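PDB 2IX4: 3-oxoacyl-[acyl-carrier-protein] synthase, mitochondrial from Arabidopsis thaliana, which catalyses the condensing step of mitochondrial fatty acid synthesis, adding two carbons from malonyl-ACP to a growing acyl chain, and works as a homodimer. Local coordinates for residues 1-5 and 193-199; 92-97 and 161-166; 115-121 and 198-204. All coordinates share one frame; numbering follows the deposited sequence.

Contact 1 (1-5 and 193-199)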
loop_
_atom_site.group_PDB
_atom_site.type_symbol
_atom_site.label_atom_id
_atom_site.label_comp_id
_atom_site.label_asym_id
_atom_site.label_seq_id
_atom_site.Cartn_x
_atom_site.Cartn_y
_atom_site.Cartn_z
ATOM N N ARG A 1 -8.524 8.947 22.615
ATOM C CA ARG A 1 -9.712 9.143 21.730
ATOM C C ARG A 1 -10.220 7.796 21.234
ATOM O O ARG A 1 -9.434 6.935 20.818
ATOM C CB ARG A 1 -9.385 10.053 20.539
ATOM C CG ARG A 1 -8.420 11.195 20.857
ATOM C CD ARG A 1 -8.673 12.440 20.024
ATOM N NE ARG A 1 -8.660 12.209 18.582
ATOM C CZ ARG A 1 -9.232 13.018 17.694
ATOM N NH1 ARG A 1 -9.866 14.114 18.099
ATOM N NH2 ARG A 1 -9.182 12.731 16.402
ATOM N N ARG A 2 -11.537 7.620 21.283
ATOM C CA ARG A 2 -12.170 6.376 20.854
ATOM C C ARG A 2 -12.705 6.506 19.432
ATOM O O ARG A 2 -13.068 7.599 18.991
ATOM C CB ARG A 2 -13.290 5.987 21.821
ATOM C CG ARG A 2 -12.816 5.780 23.255
ATOM C CD ARG A 2 -13.982 5.768 24.221
ATOM N NE ARG A 2 -14.680 4.486 24.225
ATOM C CZ ARG A 2 -15.721 4.203 25.003
ATOM N NH1 ARG A 2 -16.196 5.112 25.847
ATOM N NH2 ARG A 2 -16.288 3.008 24.939
ATOM N N VAL A 3 -12.743 5.380 18.722
ATOM C CA VAL A 3 -13.118 5.359 17.308
ATOM C C VAL A 3 -14.352 4.485 17.102
ATOM O O VAL A 3 -14.368 3.313 17.487
ATOM C CB VAL A 3 -11.946 4.864 16.415
ATOM C CG1 VAL A 3 -12.332 4.892 14.939
ATOM C CG2 VAL A 3 -10.692 5.711 16.657
ATOM N N VAL A 4 -15.385 5.069 16.503
ATOM C CA VAL A 4 -16.632 4.350 16.248
ATOM C C VAL A 4 -16.964 4.283 14.755
ATOM O O VAL A 4 -16.415 5.038 13.949
ATOM C CB VAL A 4 -17.839 4.938 17.043
ATOM C CG1 VAL A 4 -17.619 4.814 18.543
ATOM C CG2 VAL A 4 -18.127 6.383 16.640
ATOM N N VAL A 5 -17.863 3.369 14.404
ATOM C CA VAL A 5 -18.282 3.168 13.025
ATOM C C VAL A 5 -19.666 3.780 12.854
ATOM O O VAL A 5 -20.600 3.416 13.573
ATOM C CB VAL A 5 -18.318 1.666 12.661
ATOM C CG1 VAL A 5 -18.734 1.475 11.209
ATOM C CG2 VAL A 5 -16.959 1.020 12.914
ATOM N N ILE A 193 -7.130 8.587 13.582
ATOM C CA ILE A 193 -8.163 9.256 14.381
ATOM C C ILE A 193 -7.748 9.299 15.856
ATOM O O ILE A 193 -7.907 10.323 16.525
ATOM C CB ILE A 193 -9.559 8.595 14.209
ATOM C CG1 ILE A 193 -10.008 8.672 12.742
ATOM C CG2 ILE A 193 -10.598 9.268 15.114
ATOM C CD1 ILE A 193 -11.181 7.774 12.385
ATOM N N GLN A 194 -7.200 8.186 16.340
ATOM C CA GLN A 194 -6.715 8.082 17.718
ATOM C C GLN A 194 -5.659 9.141 18.023
ATOM O O GLN A 194 -5.744 9.824 19.045
ATOM C CB GLN A 194 -6.155 6.681 17.995
ATOM C CG GLN A 194 -7.216 5.612 18.230
ATOM C CD GLN A 194 -6.651 4.195 18.201
ATOM O OE1 GLN A 194 -5.727 3.892 17.448
ATOM N NE2 GLN A 194 -7.220 3.321 19.018
ATOM N N PHE A 195 -4.678 9.277 17.129
ATOM C CA PHE A 195 -3.592 10.249 17.299
ATOM C C PHE A 195 -4.047 11.695 17.105
ATOM O O PHE A 195 -3.453 12.610 17.670
ATOM C CB PHE A 195 -2.431 9.940 16.351
ATOM C CG PHE A 195 -1.155 10.660 16.698
ATOM C CD1 PHE A 195 -0.253 10.105 17.601
ATOM C CD2 PHE A 195 -0.850 11.892 16.119
ATOM C CE1 PHE A 195 0.933 10.769 17.924
ATOM C CE2 PHE A 195 0.331 12.561 16.434
ATOM C CZ PHE A 195 1.224 11.997 17.338
ATOM N N GLY A 196 -5.092 11.894 16.306
ATOM C CA GLY A 196 -5.623 13.237 16.050
ATOM C C GLY A 196 -5.361 13.780 14.653
ATOM O O GLY A 196 -5.603 14.961 14.393
ATOM N N ASP A 197 -4.872 12.919 13.760
ATOM C CA ASP A 197 -4.612 13.276 12.359
ATOM C C ASP A 197 -5.903 13.606 11.608
ATOM O O ASP A 197 -5.893 14.366 10.636
ATOM C CB ASP A 197 -3.894 12.133 11.631
ATOM C CG ASP A 197 -2.527 11.819 12.223
ATOM O OD1 ASP A 197 -1.695 12.742 12.370
ATOM O OD2 ASP A 197 -2.276 10.637 12.525
ATOM N N ALA A 198 -7.004 13.007 12.060
ATOM C CA ALA A 198 -8.325 13.198 11.463
ATOM C C ALA A 198 -9.421 12.962 12.495
ATOM O O ALA A 198 -9.185 12.342 13.534
ATOM C CB ALA A 198 -8.510 12.261 10.278
ATOM N N ASP A 199 -10.618 13.465 12.204
ATOM C CA ASP A 199 -11.790 13.193 13.027
ATOM C C ASP A 199 -12.698 12.153 12.375
ATOM O O ASP A 199 -13.460 11.477 13.065
ATOM C CB ASP A 199 -12.580 14.476 13.289
ATOM C CG ASP A 199 -11.858 15.428 14.224
ATOM O OD1 ASP A 199 -11.076 14.965 15.087
ATOM O OD2 ASP A 199 -12.080 16.649 14.099
HETATM O O HOH W 1 -9.303 3.858 20.850
#
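Arg1 folds its side chain over the end of helix 181-195, CG lying 3.5 Å from the carbonyl O of Gln194 and the guanidinium reaching on past the last turn. The chain is bent at chi2 and again at chi3 (-55°), which turns NE and NH2 together onto one acceptor, the backbone O of Ile193. NE stands 2.9 Å from Ile193 O, nearly in line with the C=O bond though its N-H is bent from straight, whereas NH2, at 2.7 Å from the same Ile193 O, approaches in the carbonyl plane on a lone pair. Both bonds lie in the guanidinium plane, so the pair fixes the rotation of the group. NH2 also forms a salt bridge with Asp199, 3.2 Å to OD1, an oxygen shared with Arg115; the carboxylate is turned 43° from the guanidinium. Gly196 CA lies over one guanidinium face. This glycine, with positive phi, is the C-prime residue of a Schellman motif that ends the helix, and its N makes a weak bond to the same Ile193 O. Below the charged group the contact becomes apolar: Val3 CG2 rests 3.9 Å from Ile193 CG2 and 3.8 Å from Gln194 CG, while Val3 CG1 faces Ile193 CD1. A water joins Arg1 O to Gln194 NE2; OE1 of that glutamine bonds to Arg191. Strand 3-12 thus starts against the C-terminal end of helix 181-195, with Leu257 of the adjoining strand 251-259 touching both Val3 and Ile193, and Gln194 packing on the second subunit.

Contact 2 (92-97 and 161-166)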
loop_
_atom_site.group_PDB
_atom_site.type_symbol
_atom_site.label_atom_id
_atom_site.label_comp_id
_atom_site.label_asym_id
_atom_site.label_seq_id
_atom_site.Cartn_x
_atom_site.Cartn_y
_atom_site.Cartn_z
ATOM N N ALA A 92 -14.869 0.998 -5.064
ATOM C CA ALA A 92 -14.574 1.748 -3.850
ATOM C C ALA A 92 -15.408 3.017 -3.763
ATOM O O ALA A 92 -15.933 3.337 -2.703
ATOM C CB ALA A 92 -13.093 2.080 -3.777
ATOM N N VAL A 93 -15.531 3.730 -4.879
ATOM C CA VAL A 93 -16.324 4.957 -4.917
ATOM C C VAL A 93 -17.794 4.638 -4.650
ATOM O O VAL A 93 -18.449 5.327 -3.870
ATOM C CB VAL A 93 -16.132 5.738 -6.247
ATOM C CG1 VAL A 93 -17.099 6.924 -6.338
ATOM C CG2 VAL A 93 -14.694 6.226 -6.368
ATOM N N CYS A 94 -18.293 3.577 -5.285
ATOM C CA CYS A 94 -19.660 3.094 -5.067
ATOM C C CYS A 94 -19.917 2.788 -3.587
ATOM O O CYS A 94 -20.897 3.262 -3.007
ATOM C CB CYS A 94 -19.927 1.850 -5.924
ATOM S SG CYS A 94 -21.570 1.136 -5.722
ATOM N N ALA A 95 -19.021 2.004 -2.991
ATOM C CA ALA A 95 -19.118 1.629 -1.582
ATOM C C ALA A 95 -18.950 2.826 -0.644
ATOM O O ALA A 95 -19.659 2.934 0.362
ATOM C CB ALA A 95 -18.104 0.543 -1.251
ATOM N N ALA A 96 -18.017 3.720 -0.978
ATOM C CA ALA A 96 -17.766 4.912 -0.169
ATOM C C ALA A 96 -18.975 5.835 -0.157
ATOM O O ALA A 96 -19.302 6.413 0.878
ATOM C CB ALA A 96 -16.533 5.654 -0.654
ATOM N N ASP A 97 -19.639 5.956 -1.306
ATOM C CA ASP A 97 -20.836 6.787 -1.425
ATOM C C ASP A 97 -21.977 6.278 -0.547
ATOM O O ASP A 97 -22.697 7.072 0.068
ATOM C CB ASP A 97 -21.301 6.864 -2.879
ATOM C CG ASP A 97 -22.324 7.964 -3.101
ATOM O OD1 ASP A 97 -23.505 7.635 -3.342
ATOM O OD2 ASP A 97 -21.946 9.155 -3.015
ATOM N N HIS A 161 -9.526 9.148 -5.707
ATOM C CA HIS A 161 -10.816 9.430 -6.347
ATOM C C HIS A 161 -11.932 9.721 -5.345
ATOM O O HIS A 161 -12.795 10.559 -5.606
ATOM C CB HIS A 161 -11.215 8.285 -7.274
ATOM C CG HIS A 161 -10.434 8.249 -8.549
ATOM N ND1 HIS A 161 -10.924 8.749 -9.734
ATOM C CD2 HIS A 161 -9.192 7.783 -8.822
ATOM C CE1 HIS A 161 -10.023 8.584 -10.685
ATOM N NE2 HIS A 161 -8.961 8.002 -10.157
ATOM N N VAL A 162 -11.914 9.026 -4.210
ATOM C CA VAL A 162 -12.881 9.271 -3.135
ATOM C C VAL A 162 -12.680 10.665 -2.526
ATOM O O VAL A 162 -13.631 11.442 -2.426
ATOM C CB VAL A 162 -12.852 8.149 -2.050
ATOM C CG1 VAL A 162 -13.738 8.504 -0.854
ATOM C CG2 VAL A 162 -13.297 6.817 -2.650
ATOM N N SER A 163 -11.441 10.985 -2.151
ATOM C CA SER A 163 -11.117 12.296 -1.580
ATOM C C SER A 163 -11.491 13.442 -2.515
ATOM O O SER A 163 -12.054 14.442 -2.075
ATOM C CB SER A 163 -9.636 12.381 -1.211
ATOM O OG SER A 163 -8.822 12.192 -2.351
ATOM N N MET A 164 -11.180 13.280 -3.802
ATOM C CA MET A 164 -11.533 14.260 -4.836
ATOM C C MET A 164 -13.036 14.488 -4.955
ATOM O O MET A 164 -13.487 15.630 -5.073
ATOM C CB MET A 164 -10.999 13.822 -6.200
ATOM C CG MET A 164 -9.548 14.170 -6.475
ATOM S SD MET A 164 -8.998 13.527 -8.078
ATOM C CE MET A 164 -10.065 14.426 -9.202
ATOM N N LYS A 165 -13.806 13.400 -4.938
ATOM C CA LYS A 165 -15.252 13.480 -5.136
ATOM C C LYS A 165 -15.938 14.303 -4.042
ATOM O O LYS A 165 -16.860 15.071 -4.322
ATOM C CB LYS A 165 -15.871 12.077 -5.228
ATOM C CG LYS A 165 -17.369 12.069 -5.556
ATOM C CD LYS A 165 -17.890 10.652 -5.774
ATOM C CE LYS A 165 -19.416 10.610 -5.857
ATOM N NZ LYS A 165 -19.953 11.374 -7.026
ATOM N N TYR A 166 -15.466 14.154 -2.808
ATOM C CA TYR A 166 -16.126 14.764 -1.652
ATOM C C TYR A 166 -15.355 15.944 -1.051
ATOM O O TYR A 166 -15.846 16.612 -0.140
ATOM C CB TYR A 166 -16.418 13.694 -0.596
ATOM C CG TYR A 166 -17.189 12.518 -1.146
ATOM C CD1 TYR A 166 -16.541 11.333 -1.486
ATOM C CD2 TYR A 166 -18.565 12.603 -1.359
ATOM C CE1 TYR A 166 -17.242 10.253 -2.006
ATOM C CE2 TYR A 166 -19.277 11.529 -1.879
ATOM C CZ TYR A 166 -18.609 10.361 -2.201
ATOM O OH TYR A 166 -19.308 9.301 -2.719
#
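Val162 sets its CG2 methyl against both Val93 CG2 and Ala96 CB, 4.0 Å from each, and these three side chains make the close-packed part of the contact. Val162 CG1 also touches Ala96 CB, so the alanine methyl meets both branches of the valine. The two valine side chains run antiparallel, flank to flank, and Val93 CG2 reaches on to the CB of His161, whose imidazole turns off from helix 87-102. The nearest CA atoms are those of Val93 and Val162, 5.8 Å apart, although the axes of the two short helical segments stay 10.1 Å apart and cross at -49°. Both helices lie on one face of the central sheet of the thiolase-like fold: Ala92 and Val162 pack on Ile120 of strand 116-122, and Ala96 on Val254 of strand 251-259. Toward Asp97 and the C-terminal end of helix 157-166 the packing gives way to polar groups, with Lys165 on the solvent side. With its CG anti to the backbone N (chi1 -166°), Asp97 brings its carboxylate across to the Tyr166 hydroxyl, which donates to OD2 at 2.7 Å. The bond uses the anti lone pair of OD2, and the oxygen sits at the ring edge with carboxylate and ring only 20° from coplanar. OD1 forms a salt bridge with Arg101, so more than one side chain holds the carboxylate. Exposed Lys165 is more loosely placed: its aliphatic chain runs beside Val93, CD lying 3.9 Å from Val93 CG1, but its NZ remains 5.0 Å from Asp97 OD2, too far for a salt bridge.

Contact 3 (115-121 and 198-204)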
loop_
_atom_site.group_PDB
_atom_site.type_symbol
_atom_site.label_atom_id
_atom_site.label_comp_id
_atom_site.label_asym_id
_atom_site.label_seq_id
_atom_site.Cartn_x
_atom_site.Cartn_y
_atom_site.Cartn_z
ATOM N N ARG A 115 -10.820 17.852 8.016
ATOM C CA ARG A 115 -10.700 16.882 9.110
ATOM C C ARG A 115 -11.162 15.473 8.725
ATOM O O ARG A 115 -11.178 14.569 9.563
ATOM C CB ARG A 115 -11.434 17.379 10.366
ATOM C CG ARG A 115 -10.747 18.550 11.077
ATOM C CD ARG A 115 -9.329 18.188 11.540
ATOM N NE ARG A 115 -9.325 17.283 12.689
ATOM C CZ ARG A 115 -8.243 16.676 13.173
ATOM N NH1 ARG A 115 -7.059 16.858 12.606
ATOM N NH2 ARG A 115 -8.345 15.877 14.227
ATOM N N THR A 116 -11.523 15.296 7.455
ATOM C CA THR A 116 -11.939 13.997 6.920
ATOM C C THR A 116 -10.898 13.449 5.949
ATOM O O THR A 116 -10.550 14.103 4.969
ATOM C CB THR A 116 -13.299 14.095 6.196
ATOM O OG1 THR A 116 -14.255 14.727 7.057
ATOM C CG2 THR A 116 -13.810 12.705 5.792
ATOM N N GLY A 117 -10.411 12.243 6.221
ATOM C CA GLY A 117 -9.456 11.586 5.336
ATOM C C GLY A 117 -9.995 10.320 4.691
ATOM O O GLY A 117 -11.146 9.923 4.917
ATOM N N VAL A 118 -9.154 9.683 3.881
ATOM C CA VAL A 118 -9.528 8.468 3.160
ATOM C C VAL A 118 -8.374 7.471 3.214
ATOM O O VAL A 118 -7.220 7.840 2.984
ATOM C CB VAL A 118 -9.892 8.766 1.682
ATOM C CG1 VAL A 118 -10.471 7.529 1.002
ATOM C CG2 VAL A 118 -10.889 9.924 1.583
ATOM N N SER A 119 -8.696 6.217 3.531
ATOM C CA SER A 119 -7.726 5.118 3.524
ATOM C C SER A 119 -8.357 3.852 2.937
ATOM O O SER A 119 -8.829 2.977 3.669
ATOM C CB SER A 119 -7.182 4.853 4.930
ATOM O OG SER A 119 -6.121 3.905 4.892
ATOM N N ILE A 120 -8.373 3.773 1.610
ATOM C CA ILE A 120 -8.939 2.628 0.901
ATOM C C ILE A 120 -7.864 2.040 0.001
ATOM O O ILE A 120 -7.466 2.655 -0.990
ATOM C CB ILE A 120 -10.184 3.024 0.059
ATOM C CG1 ILE A 120 -11.261 3.662 0.944
ATOM C CG2 ILE A 120 -10.751 1.803 -0.691
ATOM C CD1 ILE A 120 -12.361 4.376 0.169
ATOM N N GLY A 121 -7.380 0.855 0.356
ATOM C CA GLY A 121 -6.326 0.209 -0.407
ATOM C C GLY A 121 -6.837 -0.836 -1.378
ATOM O O GLY A 121 -7.928 -1.379 -1.213
ATOM N N ALA A 198 -7.004 13.007 12.060
ATOM C CA ALA A 198 -8.325 13.198 11.463
ATOM C C ALA A 198 -9.421 12.962 12.495
ATOM O O ALA A 198 -9.185 12.342 13.534
ATOM C CB ALA A 198 -8.510 12.261 10.278
ATOM N N ASP A 199 -10.618 13.465 12.204
ATOM C CA ASP A 199 -11.790 13.193 13.027
ATOM C C ASP A 199 -12.698 12.153 12.375
ATOM O O ASP A 199 -13.460 11.477 13.065
ATOM C CB ASP A 199 -12.580 14.476 13.289
ATOM C CG ASP A 199 -11.858 15.428 14.224
ATOM O OD1 ASP A 199 -11.076 14.965 15.087
ATOM O OD2 ASP A 199 -12.080 16.649 14.099
ATOM N N VAL A 200 -12.623 12.057 11.046
ATOM C CA VAL A 200 -13.405 11.109 10.251
ATOM C C VAL A 200 -12.495 10.475 9.206
ATOM O O VAL A 200 -11.728 11.173 8.548
ATOM C CB VAL A 200 -14.587 11.803 9.507
ATOM C CG1 VAL A 200 -15.416 10.782 8.729
ATOM C CG2 VAL A 200 -15.478 12.583 10.470
ATOM N N MET A 201 -12.579 9.156 9.058
ATOM C CA MET A 201 -11.850 8.455 8.009
ATOM C C MET A 201 -12.776 7.526 7.232
ATOM O O MET A 201 -13.513 6.727 7.820
ATOM C CB MET A 201 -10.673 7.652 8.583
ATOM C CG MET A 201 -9.504 8.487 9.108
ATOM S SD MET A 201 -8.551 9.385 7.863
ATOM C CE MET A 201 -7.757 8.038 6.966
ATOM N N VAL A 202 -12.728 7.646 5.909
ATOM C CA VAL A 202 -13.417 6.742 5.004
ATOM C C VAL A 202 -12.411 5.658 4.625
ATOM O O VAL A 202 -11.467 5.917 3.878
ATOM C CB VAL A 202 -13.922 7.493 3.750
ATOM C CG1 VAL A 202 -14.789 6.585 2.893
ATOM C CG2 VAL A 202 -14.699 8.746 4.155
ATOM N N ALA A 203 -12.606 4.452 5.156
ATOM C CA ALA A 203 -11.580 3.409 5.087
ATOM C C ALA A 203 -12.110 2.052 4.638
ATOM O O ALA A 203 -13.273 1.719 4.873
ATOM C CB ALA A 203 -10.873 3.277 6.439
ATOM N N GLY A 204 -11.244 1.270 3.998
ATOM C CA GLY A 204 -11.615 -0.071 3.572
ATOM C C GLY A 204 -10.703 -0.671 2.522
ATOM O O GLY A 204 -9.497 -0.419 2.497
#
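Bends at chi2 (-60°) and chi3 of Arg115 curl its guanidinium back over Ala198 CA, where NE and NH2 face the Asp199 carboxylate side-on. NE reaches OD2 at 3.2 Å in a nearly straight bond and NH2 reaches OD1 at 3.0 Å, both from above the carboxylate plane, with the two flat groups 78° apart. NH2 bonds to Gly196 O as well, and the Arg115 backbone O accepts from both Asp199 N and Val200 N. Replacing Arg115 by alanine is likely to cost Asp199 one of its two arginine partners and leave Gly196 O without this donor. From Thr116 onward the strands pair in parallel, with Gly117 N giving to Val200 O and Val202 N to Gly117 O. Met201, bent at chi2 and chi3, lays SD 3.5 Å from Gly117 CA, in space that a side chain there would occupy, and CE beside Ser119 CB. Helix 181-195 covers this face; Val118 and Ile120, on the other, pack under helix 157-166. Parallel strands buried between helix layers are characteristic of the layered alpha-beta core of the thiolase-like fold.

Overall arrangement
All three contacts belong to the N-terminal ketosynthase part of the chain and gather around the central mixed sheet. Contact 3 joins strands 116-122 and 200-207 within that sheet; its centre lies about 10 Å from that of contact 1 and about 11 Å from that of contact 2, whose own centres are about 20 Å apart. Contact 1 shares Ala198 and Asp199 with contact 3, because helix 181-195 is followed, after the short turn 196-199, by strand 200-207. Contact 2 sits on the opposite face, where helix 157-166 packs on strand 116-122. Along the chain, contact 2 is nested inside contact 1, while contact 3 alternates with both, tying distant sequence into one layered alpha-beta-alpha unit. Contacts 1 and 2 also touch the second subunit.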